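Local coordinates for phospholipase C-beta (PLC-beta) (Sepia officinalis, PDB 3QR0), which is a multidomain phospholipase C of the beta class, joining a PH domain, EF-hand-like helices, a calcium-bearing TIM-barrel-type X/Y core and a C2 domain, at residues 127-130 with 131-135; 277-280 with 281-285; 425-428 with 429-433. All coordinates share one frame; numbering follows the deposited sequence. Where two conformers were deposited one is given.

Contact 1: residues 127-130 with 131-135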
ATOM      1  N   SER A 127      10.526 -31.565   0.608  1.00 31.61           N
ATOM      2  CA  SER A 127       9.517 -30.720  -0.022  1.00 31.30           C
ATOM      3  C   SER A 127       8.511 -30.155   0.980  1.00 30.71           C
ATOM      4  O   SER A 127       8.033 -29.042   0.802  1.00 30.01           O
ATOM      5  CB  SER A 127       8.795 -31.484  -1.140  1.00 31.96           C
ATOM      6  OG  SER A 127       7.983 -32.520  -0.619  1.00 33.59           O
ATOM      7  N   SER A 128       8.208 -30.910   2.034  1.00 31.20           N
ATOM      8  CA  SER A 128       7.258 -30.458   3.055  1.00 30.84           C
ATOM      9  C   SER A 128       7.765 -29.243   3.835  1.00 29.65           C
ATOM     10  O   SER A 128       7.002 -28.319   4.108  1.00 29.05           O
ATOM     11  CB  SER A 128       6.932 -31.594   4.024  1.00 31.61           C
ATOM     12  OG  SER A 128       6.295 -32.653   3.337  1.00 34.06           O
ATOM     13  N   VAL A 129       9.043 -29.258   4.196  1.00 29.50           N
ATOM     14  CA  VAL A 129       9.664 -28.136   4.890  1.00 28.98           C
ATOM     15  C   VAL A 129       9.668 -26.883   4.007  1.00 28.23           C
ATOM     16  O   VAL A 129       9.331 -25.798   4.470  1.00 27.55           O
ATOM     17  CB  VAL A 129      11.113 -28.471   5.334  1.00 29.55           C
ATOM     18  CG1 VAL A 129      11.829 -27.224   5.834  1.00 28.56           C
ATOM     19  CG2 VAL A 129      11.107 -29.563   6.412  1.00 30.23           C
ATOM     20  N   ALA A 130      10.036 -27.039   2.736  1.00 28.58           N
ATOM     21  CA  ALA A 130      10.041 -25.918   1.793  1.00 28.22           C
ATOM     22  C   ALA A 130       8.649 -25.299   1.657  1.00 27.99           C
ATOM     23  O   ALA A 130       8.506 -24.075   1.648  1.00 27.15           O
ATOM     24  CB  ALA A 130      10.562 -26.362   0.424  1.00 28.33           C
ATOM     25  N   LYS A 131       7.635 -26.151   1.549  1.00 28.71           N
ATOM     26  CA  LYS A 131       6.253 -25.695   1.413  1.00 29.05           C
ATOM     27  C   LYS A 131       5.781 -24.986   2.680  1.00 28.52           C
ATOM     28  O   LYS A 131       5.249 -23.878   2.609  1.00 28.16           O
ATOM     29  CB  LYS A 131       5.325 -26.871   1.080  1.00 29.92           C
ATOM     30  CG  LYS A 131       3.880 -26.468   0.808  1.00 31.39           C
ATOM     31  CD  LYS A 131       3.064 -27.650   0.298  1.00 35.18           C
ATOM     32  CE  LYS A 131       1.595 -27.283   0.136  1.00 36.22           C
ATOM     33  NZ  LYS A 131       0.783 -28.460  -0.283  1.00 38.55           N
ATOM     34  N   LYS A 132       5.987 -25.614   3.836  1.00 29.14           N
ATOM     35  CA  LYS A 132       5.558 -25.029   5.109  1.00 29.15           C
ATOM     36  C   LYS A 132       6.172 -23.648   5.347  1.00 28.12           C
ATOM     37  O   LYS A 132       5.463 -22.718   5.731  1.00 27.25           O
ATOM     38  CB  LYS A 132       5.888 -25.949   6.287  1.00 30.17           C
ATOM     39  CG  LYS A 132       5.386 -25.416   7.628  1.00 31.95           C
ATOM     40  CD  LYS A 132       4.899 -26.525   8.548  1.00 35.75           C
ATOM     41  CE  LYS A 132       4.023 -25.980   9.681  1.00 37.01           C
ATOM     42  NZ  LYS A 132       2.855 -25.184   9.200  1.00 38.28           N
ATOM     43  N   TRP A 133       7.478 -23.516   5.123  1.00 27.76           N
ATOM     44  CA  TRP A 133       8.148 -22.218   5.300  1.00 27.35           C
ATOM     45  C   TRP A 133       7.615 -21.172   4.323  1.00 26.71           C
ATOM     46  O   TRP A 133       7.406 -20.025   4.695  1.00 26.15           O
ATOM     47  CB  TRP A 133       9.669 -22.339   5.167  1.00 27.39           C
ATOM     48  CG  TRP A 133      10.313 -22.798   6.420  1.00 28.29           C
ATOM     49  CD1 TRP A 133      10.378 -24.075   6.884  1.00 28.64           C
ATOM     50  CD2 TRP A 133      10.985 -21.985   7.387  1.00 28.14           C
ATOM     51  NE1 TRP A 133      11.047 -24.112   8.077  1.00 29.61           N
ATOM     52  CE2 TRP A 133      11.431 -22.842   8.411  1.00 29.33           C
ATOM     53  CE3 TRP A 133      11.258 -20.618   7.485  1.00 29.11           C
ATOM     54  CZ2 TRP A 133      12.131 -22.376   9.525  1.00 29.85           C
ATOM     55  CZ3 TRP A 133      11.959 -20.156   8.596  1.00 28.96           C
ATOM     56  CH2 TRP A 133      12.386 -21.033   9.597  1.00 28.97           C
ATOM     57  N   SER A 134       7.392 -21.580   3.078  0.50 26.97           N
ATOM     58  CA  SER A 134       6.881 -20.673   2.056  0.50 26.67           C
ATOM     59  C   SER A 134       5.500 -20.127   2.415  0.50 26.38           C
ATOM     60  O   SER A 134       5.249 -18.931   2.277  0.50 25.91           O
ATOM     61  CB  SER A 134       6.822 -21.373   0.696  0.50 26.98           C
ATOM     62  OG  SER A 134       6.631 -20.423  -0.340  0.50 27.11           O
ATOM     63  N   GLU A 135       4.612 -21.001   2.883  1.00 26.61           N
ATOM     64  CA  GLU A 135       3.264 -20.584   3.265  1.00 26.60           C
ATOM     65  C   GLU A 135       3.265 -19.715   4.519  1.00 25.53           C
ATOM     66  O   GLU A 135       2.552 -18.720   4.586  1.00 24.49           O
ATOM     67  CB  GLU A 135       2.358 -21.795   3.471  1.00 27.80           C
ATOM     68  CG  GLU A 135       2.076 -22.532   2.178  1.00 30.78           C
ATOM     69  CD  GLU A 135       1.264 -23.792   2.377  1.00 35.61           C
ATOM     70  OE1 GLU A 135       1.555 -24.554   3.328  1.00 38.48           O
ATOM     71  OE2 GLU A 135       0.340 -24.027   1.566  1.00 39.58           O
TER
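V129 and W133 meet one turn apart near the start of helix 127-141, the C-terminal helix that follows the seven-stranded antiparallel sheet of the PH fold. Their side chains run side by side in the same direction, and the touch is made by V129 CG1, 3.6 Å from W133 CD1 on the five-membered ring of the indole. The valine torsion explains which branch does this: with chi1 at 170°, CG1 stands anti to the backbone N and leans along the helix toward W133, while CG2 is turned to the other side.

The same ring also meets the backbone. V129 O lies at the indole edge, in its plane and 3.1 Å from CD1, and the carbonyl accepts the amide of W133 as well, N to O 3.0 Å with an N-H...O angle of 170°. One oxygen therefore faces both the amide and the ring edge of the same residue. K132 N to S128 O, at 2.9 Å, and S134 N to A130 O, at 3.1 Å, continue this alpha-helical pattern.

Beyond this shell, strand 26-31 fixes the rotation of the indole: D26 OD2 takes the hydrogen bond from NE1, next to the CD1 touched by V129, and F28 meets the ring edge-to-face. L43 and V45 of strand 39-45 also touch W133, and C75 of strand 70-75 touches A130 and S134, so the helix face lies against the sheet. Before the first turn, N126 OD1 accepts the amide hydrogen of V129 N.

Contact 2: residues 277-280 with 281-285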
ATOM      1  N   GLU A 277     -11.717   1.714  33.567  1.00 32.22           N
ATOM      2  CA  GLU A 277     -11.017   1.298  34.781  1.00 32.82           C
ATOM      3  C   GLU A 277     -10.099   0.115  34.481  1.00 32.03           C
ATOM      4  O   GLU A 277      -8.967   0.068  34.960  1.00 32.18           O
ATOM      5  CB  GLU A 277     -12.008   0.921  35.886  1.00 33.85           C
ATOM      6  CG  GLU A 277     -11.348   0.590  37.219  1.00 35.84           C
ATOM      7  CD  GLU A 277     -12.354   0.185  38.277  1.00 38.30           C
ATOM      8  OE1 GLU A 277     -12.941   1.079  38.914  1.00 39.40           O
ATOM      9  OE2 GLU A 277     -12.553  -1.031  38.473  1.00 40.39           O
ATOM     10  N   ALA A 278     -10.591  -0.822  33.672  1.00 31.09           N
ATOM     11  CA  ALA A 278      -9.836  -2.024  33.314  1.00 30.56           C
ATOM     12  C   ALA A 278      -8.653  -1.692  32.410  1.00 29.72           C
ATOM     13  O   ALA A 278      -7.560  -2.221  32.602  1.00 29.95           O
ATOM     14  CB  ALA A 278     -10.751  -3.042  32.640  1.00 30.34           C
ATOM     15  N   LEU A 279      -8.869  -0.826  31.423  1.00 28.81           N
ATOM     16  CA  LEU A 279      -7.775  -0.370  30.561  1.00 28.14           C
ATOM     17  C   LEU A 279      -6.699   0.367  31.360  1.00 28.24           C
ATOM     18  O   LEU A 279      -5.495   0.160  31.138  1.00 27.48           O
ATOM     19  CB  LEU A 279      -8.296   0.542  29.445  1.00 27.75           C
ATOM     20  CG  LEU A 279      -9.141  -0.124  28.352  1.00 27.96           C
ATOM     21  CD1 LEU A 279      -9.694   0.936  27.409  1.00 29.41           C
ATOM     22  CD2 LEU A 279      -8.352  -1.165  27.579  1.00 27.33           C
ATOM     23  N   ILE A 280      -7.130   1.229  32.278  1.00 28.39           N
ATOM     24  CA  ILE A 280      -6.194   1.963  33.131  1.00 28.84           C
ATOM     25  C   ILE A 280      -5.315   0.981  33.921  1.00 29.49           C
ATOM     26  O   ILE A 280      -4.096   1.148  33.981  1.00 29.41           O
ATOM     27  CB  ILE A 280      -6.927   2.943  34.078  1.00 29.34           C
ATOM     28  CG1 ILE A 280      -7.468   4.131  33.280  1.00 28.63           C
ATOM     29  CG2 ILE A 280      -5.994   3.442  35.185  1.00 29.55           C
ATOM     30  CD1 ILE A 280      -8.404   5.030  34.055  1.00 28.44           C
ATOM     31  N   ASN A 281      -5.937  -0.048  34.498  1.00 30.13           N
ATOM     32  CA  ASN A 281      -5.199  -1.099  35.200  1.00 30.98           C
ATOM     33  C   ASN A 281      -4.163  -1.777  34.305  1.00 30.73           C
ATOM     34  O   ASN A 281      -3.056  -2.064  34.755  1.00 31.08           O
ATOM     35  CB  ASN A 281      -6.138  -2.160  35.784  1.00 31.34           C
ATOM     36  CG  ASN A 281      -5.382  -3.256  36.522  1.00 31.92           C
ATOM     37  OD1 ASN A 281      -4.774  -3.009  37.567  1.00 33.33           O
ATOM     38  ND2 ASN A 281      -5.393  -4.463  35.970  1.00 29.48           N
ATOM     39  N   ASP A 282      -4.529  -2.035  33.050  1.00 30.51           N
ATOM     40  CA  ASP A 282      -3.605  -2.620  32.080  1.00 30.55           C
ATOM     41  C   ASP A 282      -2.368  -1.753  31.904  1.00 30.27           C
ATOM     42  O   ASP A 282      -1.253  -2.241  31.995  1.00 30.25           O
ATOM     43  CB  ASP A 282      -4.270  -2.806  30.706  1.00 30.10           C
ATOM     44  CG  ASP A 282      -5.264  -3.960  30.675  1.00 31.79           C
ATOM     45  OD1 ASP A 282      -5.126  -4.902  31.487  1.00 35.04           O
ATOM     46  OD2 ASP A 282      -6.182  -3.928  29.820  1.00 32.94           O
ATOM     47  N   TYR A 283      -2.576  -0.463  31.656  1.00 30.24           N
ATOM     48  CA  TYR A 283      -1.473   0.433  31.316  1.00 30.12           C
ATOM     49  C   TYR A 283      -0.635   0.744  32.552  1.00 31.21           C
ATOM     50  O   TYR A 283       0.596   0.753  32.487  1.00 31.14           O
ATOM     51  CB  TYR A 283      -1.986   1.724  30.661  1.00 29.73           C
ATOM     52  CG  TYR A 283      -2.988   1.505  29.532  1.00 28.51           C
ATOM     53  CD1 TYR A 283      -2.812   0.486  28.601  1.00 28.12           C
ATOM     54  CD2 TYR A 283      -4.103   2.326  29.393  1.00 27.93           C
ATOM     55  CE1 TYR A 283      -3.723   0.285  27.567  1.00 27.37           C
ATOM     56  CE2 TYR A 283      -5.024   2.128  28.365  1.00 27.30           C
ATOM     57  CZ  TYR A 283      -4.824   1.107  27.454  1.00 26.74           C
ATOM     58  OH  TYR A 283      -5.727   0.901  26.431  1.00 25.47           O
ATOM     59  N   GLU A 284      -1.307   0.979  33.678  1.00 32.22           N
ATOM     60  CA  GLU A 284      -0.624   1.252  34.937  1.00 33.45           C
ATOM     61  C   GLU A 284       0.129   0.039  35.477  1.00 34.07           C
ATOM     62  O   GLU A 284       1.172   0.199  36.098  1.00 34.60           O
ATOM     63  CB  GLU A 284      -1.607   1.778  35.983  1.00 34.20           C
ATOM     64  CG  GLU A 284      -2.021   3.204  35.733  1.00 34.68           C
ATOM     65  CD  GLU A 284      -0.846   4.167  35.814  1.00 36.25           C
ATOM     66  OE1 GLU A 284      -0.045   4.058  36.776  1.00 37.82           O
ATOM     67  OE2 GLU A 284      -0.717   5.026  34.913  1.00 35.30           O
ATOM     68  N   SER A 285      -0.396  -1.161  35.240  1.00 34.44           N
ATOM     69  CA  SER A 285       0.330  -2.397  35.553  1.00 35.09           C
ATOM     70  C   SER A 285       1.667  -2.449  34.814  1.00 35.09           C
ATOM     71  O   SER A 285       2.708  -2.731  35.417  1.00 35.64           O
ATOM     72  CB  SER A 285      -0.504  -3.627  35.183  1.00 34.92           C
ATOM     73  OG  SER A 285      -1.629  -3.749  36.035  1.00 35.71           O
TER
HETATM   74  O   HOH W   1      -7.215  -4.816  33.670  1.00 28.60           O
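L279 and Y283 supply most of the apolar contact within helix 273-288, in the EF-hand-like region. Both side chains point the same way: L279 CB lies 3.8 Å from Y283 CE2, and L279 CD2 comes within 3.5 Å of the phenol OH. Next to them, I280 CG2 approaches E284 CG at 4.0 Å. The tyrosine torsion, chi1 -49°, puts CG beside its own backbone N and brings the ring over L279 O, which sits 3.1 Å above one face, offset toward the rim.

Main-chain hydrogen bonds carry the helix through the segment; the one from E284 N to I280 O is 2.8 Å long, with an N-H...O angle of 167°. Among the polar groups, a water bridges three atoms: it donates to A278 O and D282 OD1 and accepts from N281 ND2. N281 O takes two donors of S285, N and OG, from opposite faces of its plane, with OG at 2.6 Å.

K292 NZ is hydrogen-bonded to N281 OD1, and T298 OG1 to E284 OE2. I280 and Y283 pack on F250 of helix 247-257, and with E284 they also touch L297 of strand 296-297.

Contact 3: residues 425-428 with 429-433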
ATOM      1  N   GLN A 425      -1.428 -14.427 -32.508  1.00 29.34           N
ATOM      2  CA  GLN A 425      -2.630 -14.290 -31.661  1.00 28.99           C
ATOM      3  C   GLN A 425      -3.199 -15.652 -31.252  1.00 29.41           C
ATOM      4  O   GLN A 425      -3.747 -15.799 -30.156  1.00 28.83           O
ATOM      5  CB  GLN A 425      -3.727 -13.469 -32.359  1.00 29.27           C
ATOM      6  CG  GLN A 425      -3.471 -11.969 -32.373  1.00 29.07           C
ATOM      7  CD  GLN A 425      -4.683 -11.166 -32.811  1.00 30.45           C
ATOM      8  OE1 GLN A 425      -5.797 -11.387 -32.332  1.00 30.79           O
ATOM      9  NE2 GLN A 425      -4.469 -10.220 -33.716  1.00 30.92           N
ATOM     10  N   LYS A 426      -3.088 -16.641 -32.139  1.00 30.18           N
ATOM     11  CA  LYS A 426      -3.467 -18.012 -31.803  1.00 30.84           C
ATOM     12  C   LYS A 426      -2.640 -18.507 -30.628  1.00 30.30           C
ATOM     13  O   LYS A 426      -3.158 -19.179 -29.732  1.00 30.13           O
ATOM     14  CB  LYS A 426      -3.285 -18.945 -32.999  1.00 32.07           C
ATOM     15  CG  LYS A 426      -4.394 -18.844 -34.027  1.00 33.55           C
ATOM     16  CD  LYS A 426      -4.019 -19.551 -35.319  1.00 35.43           C
ATOM     17  CE  LYS A 426      -5.198 -19.622 -36.277  1.00 37.50           C
ATOM     18  NZ  LYS A 426      -6.188 -20.696 -35.909  1.00 38.35           N
ATOM     19  N   LEU A 427      -1.357 -18.149 -30.633  1.00 29.84           N
ATOM     20  CA  LEU A 427      -0.447 -18.523 -29.562  1.00 29.54           C
ATOM     21  C   LEU A 427      -0.750 -17.763 -28.274  1.00 28.62           C
ATOM     22  O   LEU A 427      -0.695 -18.354 -27.196  1.00 28.91           O
ATOM     23  CB  LEU A 427       1.011 -18.326 -29.996  1.00 29.61           C
ATOM     24  CG  LEU A 427       1.435 -19.213 -31.173  1.00 30.93           C
ATOM     25  CD1 LEU A 427       2.826 -18.844 -31.662  1.00 31.93           C
ATOM     26  CD2 LEU A 427       1.372 -20.694 -30.793  1.00 31.67           C
ATOM     27  N   LEU A 428      -1.080 -16.473 -28.374  1.00 28.14           N
ATOM     28  CA  LEU A 428      -1.522 -15.707 -27.202  1.00 27.08           C
ATOM     29  C   LEU A 428      -2.671 -16.432 -26.513  1.00 27.38           C
ATOM     30  O   LEU A 428      -2.627 -16.677 -25.308  1.00 26.79           O
ATOM     31  CB  LEU A 428      -1.990 -14.297 -27.576  1.00 26.78           C
ATOM     32  CG  LEU A 428      -1.010 -13.291 -28.181  1.00 25.91           C
ATOM     33  CD1 LEU A 428      -1.741 -11.997 -28.509  1.00 25.14           C
ATOM     34  CD2 LEU A 428       0.169 -13.022 -27.267  1.00 25.36           C
ATOM     35  N   ALA A 429      -3.698 -16.768 -27.293  1.00 28.12           N
ATOM     36  CA  ALA A 429      -4.885 -17.453 -26.778  1.00 28.67           C
ATOM     37  C   ALA A 429      -4.533 -18.810 -26.194  1.00 29.07           C
ATOM     38  O   ALA A 429      -5.017 -19.175 -25.123  1.00 29.16           O
ATOM     39  CB  ALA A 429      -5.929 -17.614 -27.878  1.00 29.05           C
ATOM     40  N   GLN A 430      -3.680 -19.547 -26.898  1.00 29.95           N
ATOM     41  CA  GLN A 430      -3.236 -20.863 -26.447  1.00 30.50           C
ATOM     42  C   GLN A 430      -2.531 -20.780 -25.096  1.00 29.69           C
ATOM     43  O   GLN A 430      -2.842 -21.548 -24.186  1.00 29.49           O
ATOM     44  CB  GLN A 430      -2.302 -21.498 -27.480  1.00 31.36           C
ATOM     45  CG  GLN A 430      -1.809 -22.880 -27.095  1.00 33.03           C
ATOM     46  CD  GLN A 430      -0.837 -23.459 -28.107  1.00 35.49           C
ATOM     47  OE1 GLN A 430      -0.930 -23.194 -29.307  1.00 36.80           O
ATOM     48  NE2 GLN A 430       0.098 -24.264 -27.622  1.00 36.80           N
ATOM     49  N   TYR A 431      -1.593 -19.844 -24.965  1.00 29.14           N
ATOM     50  CA  TYR A 431      -0.813 -19.715 -23.727  1.00 28.63           C
ATOM     51  C   TYR A 431      -1.644 -19.181 -22.560  1.00 28.11           C
ATOM     52  O   TYR A 431      -1.387 -19.539 -21.410  1.00 27.58           O
ATOM     53  CB  TYR A 431       0.449 -18.868 -23.938  1.00 28.25           C
ATOM     54  CG  TYR A 431       1.399 -19.401 -25.001  1.00 28.99           C
ATOM     55  CD1 TYR A 431       1.649 -20.767 -25.129  1.00 30.98           C
ATOM     56  CD2 TYR A 431       2.052 -18.534 -25.868  1.00 29.37           C
ATOM     57  CE1 TYR A 431       2.510 -21.248 -26.101  1.00 32.23           C
ATOM     58  CE2 TYR A 431       2.919 -19.002 -26.838  1.00 31.10           C
ATOM     59  CZ  TYR A 431       3.145 -20.359 -26.952  1.00 32.47           C
ATOM     60  OH  TYR A 431       4.000 -20.830 -27.922  1.00 34.57           O
ATOM     61  N   CYS A 432      -2.634 -18.335 -22.848  1.00 28.40           N
ATOM     62  CA  CYS A 432      -3.598 -17.927 -21.822  1.00 28.34           C
ATOM     63  C   CYS A 432      -4.321 -19.156 -21.284  1.00 28.83           C
ATOM     64  O   CYS A 432      -4.426 -19.340 -20.075  1.00 28.42           O
ATOM     65  CB  CYS A 432      -4.633 -16.943 -22.371  1.00 28.45           C
ATOM     66  SG  CYS A 432      -4.019 -15.262 -22.594  1.00 28.87           S
ATOM     67  N   ASN A 433      -4.817 -19.992 -22.190  1.00 29.89           N
ATOM     68  CA  ASN A 433      -5.533 -21.204 -21.797  1.00 30.94           C
ATOM     69  C   ASN A 433      -4.655 -22.136 -20.967  1.00 30.78           C
ATOM     70  O   ASN A 433      -5.060 -22.598 -19.898  1.00 30.62           O
ATOM     71  CB  ASN A 433      -6.079 -21.936 -23.029  1.00 32.20           C
ATOM     72  CG  ASN A 433      -7.304 -21.254 -23.614  1.00 34.00           C
ATOM     73  OD1 ASN A 433      -8.303 -21.055 -22.923  1.00 36.01           O
ATOM     74  ND2 ASN A 433      -7.239 -20.902 -24.892  1.00 35.91           N
TER
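The Y431 ring lies obliquely beside the carbonyl of L427, one helical turn back, with L427 O 3.1 Å from CD2 of the tyrosine. The leucine side chain runs alongside the ring in the same direction: L427 CB is 3.8 Å from Y431 CE2, and L427 CD2 is 3.9 Å from the phenol OH. A chi1 of -58° sets the tyrosine CG beside its own backbone N, which swings the ring back toward L427. The second flat group, the amide of Q430, comes to the same leucine through its oxygen. With CG anti to the backbone N (chi1 -179°) and the chain extended beyond it, Q430 OE1 reaches to 3.7 Å from L427 CD2, while NE2 is hydrogen-bonded to E434 OE2.

These residues belong to helix 422-436, which follows strand 412-418 in the X region of the TIM-barrel-type core. L427 O also accepts the amide of Y431 at 2.8 Å from N, with an N-H...O angle of 164°, so ring and amide of one residue gather at one carbonyl. On the inner side L428 packs on N418 of the strand, C432 on F416, and both on F393 of helix 393-403; the L428 side chain is about 13 Å from the calcium ion. Outside the two segments, Y431 OH is hydrogen-bonded to E378 OE1, and K426 NZ forms a salt bridge with E513 OE1 of helix 512-515.

In the fold
From the N terminus the chain passes contact 1, contact 2 and contact 3 in series; none encloses or crosses another. Each lies within one continuous helix and closes no loop longer than a helical turn. Contact 1 sits on the helix laid against the PH sheet. The helix of contact 2, in the EF-hand-like region, packs on helix 247-257 and strand 296-297. Contact 3 is on a helix of the X region, which also carries the calcium ion, and that helix packs on strand 412-418 and helix 393-403. No two contacts touch; contacts 2 and 3, with centres about 63 Å apart, lie on opposite sides of the chain's centre.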